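Local coordinates for protein beta-galactosidase (Bacillus circulans subsp. alkalophilus, PDB 3TTY) that hydrolyses terminal beta-D-galactose residues from beta-galactosides, with a TIM-barrel domain whose pocket holds galactose, at residues A[611-617]-A[640-644]. Residue numbers count along the deposited sequence, not the author numbering.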
# COMPACT_ATOMS: atom_id res chain seq x y z
N LEU A 611 -34.61 5.60 -30.02
CA LEU A 611 -34.20 6.56 -31.03
C LEU A 611 -32.81 6.13 -31.47
O LEU A 611 -32.08 5.52 -30.68
CB LEU A 611 -34.10 7.94 -30.39
CG LEU A 611 -34.75 9.18 -31.02
CD1 LEU A 611 -36.13 8.89 -31.59
CD2 LEU A 611 -34.81 10.27 -29.97
N ASN A 612 -32.44 6.43 -32.71
CA ASN A 612 -31.06 6.28 -33.14
C ASN A 612 -30.35 7.62 -32.99
O ASN A 612 -30.84 8.62 -33.49
CB ASN A 612 -30.97 5.79 -34.58
CG ASN A 612 -31.38 4.33 -34.71
OD1 ASN A 612 -30.60 3.43 -34.40
ND2 ASN A 612 -32.61 4.10 -35.16
N THR A 613 -29.22 7.63 -32.29
CA THR A 613 -28.50 8.87 -32.04
C THR A 613 -27.00 8.65 -32.10
O THR A 613 -26.53 7.53 -32.01
CB THR A 613 -28.83 9.47 -30.65
OG1 THR A 613 -28.44 8.55 -29.63
CG2 THR A 613 -30.32 9.78 -30.53
N PRO A 614 -26.24 9.74 -32.26
CA PRO A 614 -24.78 9.68 -32.31
C PRO A 614 -24.21 9.20 -31.00
O PRO A 614 -24.91 9.20 -29.99
CB PRO A 614 -24.38 11.14 -32.56
CG PRO A 614 -25.58 11.77 -33.19
CD PRO A 614 -26.75 11.10 -32.54
N ASP A 615 -22.93 8.81 -31.01
CA ASP A 615 -22.27 8.35 -29.80
C ASP A 615 -22.30 9.44 -28.74
O ASP A 615 -21.99 10.60 -29.02
CB ASP A 615 -20.81 7.95 -30.09
CG ASP A 615 -20.71 6.72 -30.98
OD1 ASP A 615 -21.76 6.09 -31.26
OD2 ASP A 615 -19.58 6.39 -31.41
N GLY A 616 -22.68 9.07 -27.53
CA GLY A 616 -22.67 9.99 -26.41
C GLY A 616 -23.95 10.78 -26.28
O GLY A 616 -24.05 11.66 -25.44
N VAL A 617 -24.93 10.48 -27.12
CA VAL A 617 -26.23 11.11 -27.00
C VAL A 617 -27.18 10.08 -26.40
O VAL A 617 -27.69 9.20 -27.09
CB VAL A 617 -26.77 11.61 -28.35
CG1 VAL A 617 -28.21 12.13 -28.19
CG2 VAL A 617 -25.85 12.69 -28.91
N MET A 640 -24.74 18.20 -31.74
CA MET A 640 -24.99 16.91 -32.37
C MET A 640 -26.35 16.88 -33.04
O MET A 640 -27.28 17.55 -32.59
CB MET A 640 -24.89 15.79 -31.32
CG MET A 640 -24.09 14.58 -31.75
SD MET A 640 -22.31 14.86 -31.80
CE MET A 640 -21.74 13.27 -32.40
N THR A 641 -26.49 16.11 -34.11
CA THR A 641 -27.76 16.01 -34.83
C THR A 641 -28.27 14.57 -34.91
O THR A 641 -27.50 13.62 -34.94
CB THR A 641 -27.68 16.63 -36.25
OG1 THR A 641 -26.95 15.77 -37.13
CG2 THR A 641 -26.99 17.98 -36.21
N PHE A 642 -29.59 14.42 -34.94
CA PHE A 642 -30.18 13.09 -34.95
C PHE A 642 -31.58 13.14 -35.52
O PHE A 642 -32.25 14.18 -35.45
CB PHE A 642 -30.23 12.52 -33.52
CG PHE A 642 -31.13 13.29 -32.58
CD1 PHE A 642 -30.66 14.41 -31.90
CD2 PHE A 642 -32.45 12.91 -32.39
CE1 PHE A 642 -31.49 15.12 -31.04
CE2 PHE A 642 -33.29 13.61 -31.51
CZ PHE A 642 -32.81 14.72 -30.84
N ASP A 643 -32.03 12.03 -36.08
CA ASP A 643 -33.40 11.91 -36.56
C ASP A 643 -34.29 11.71 -35.35
O ASP A 643 -34.14 10.74 -34.61
CB ASP A 643 -33.53 10.76 -37.56
CG ASP A 643 -34.93 10.63 -38.15
OD1 ASP A 643 -35.77 11.54 -37.97
OD2 ASP A 643 -35.19 9.61 -38.81
N ALA A 644 -35.22 12.63 -35.14
CA ALA A 644 -36.06 12.60 -33.96
C ALA A 644 -37.33 11.83 -34.24
O ALA A 644 -38.22 11.74 -33.39
CB ALA A 644 -36.38 14.01 -33.49
O HOH W 1 -30.72 9.69 -35.83
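Residues 611-617 run from the loop after helix 591-604 into the first strand of the small C-terminal beta domain; the short strand 640-643, paired antiparallel with 661-664, runs alongside them, and A644 follows it. No direct hydrogen bond joins the two segments, and apolar side chains make most of the contact. P614 sits in the middle: its CB touches CE of M640 at 3.4 Å, its CG lies 3.2 Å from the backbone O of T641, and its CD rests 3.9 Å from CB of F642. At the end of the turn, CG2 of V617 packs on CG of M640 at 3.8 Å. On the other flank, CD2 of L611 meets CE2 of F642 at 4.0 Å, while CG2 of T613 lies 4.1 Å from CB of the same phenylalanine. L611 and V617 also touch strand 627-634, so the cluster links the two-stranded 640-643/661-664 sheet to the five-stranded sheet that V617 begins.

The polar link across the gap is water: one molecule donates to O of N612 (2.6 Å) and accepts from N of D643 (2.7 Å). The remaining polar work shapes the loop itself. P614 to V617 form a type II turn, closed by V617 N to P614 O at 3.1 Å, with G616 at the positive phi that this turn needs in its third position. T613 OG1 donates to V617 O at 2.7 Å across the same bend and also bonds N438.

M640 and F642 pair their backbones with I664 and A662. Toward 611-617, apolar contacts and a water-filled gap imply that the loop packs on the strand without extending its sheet.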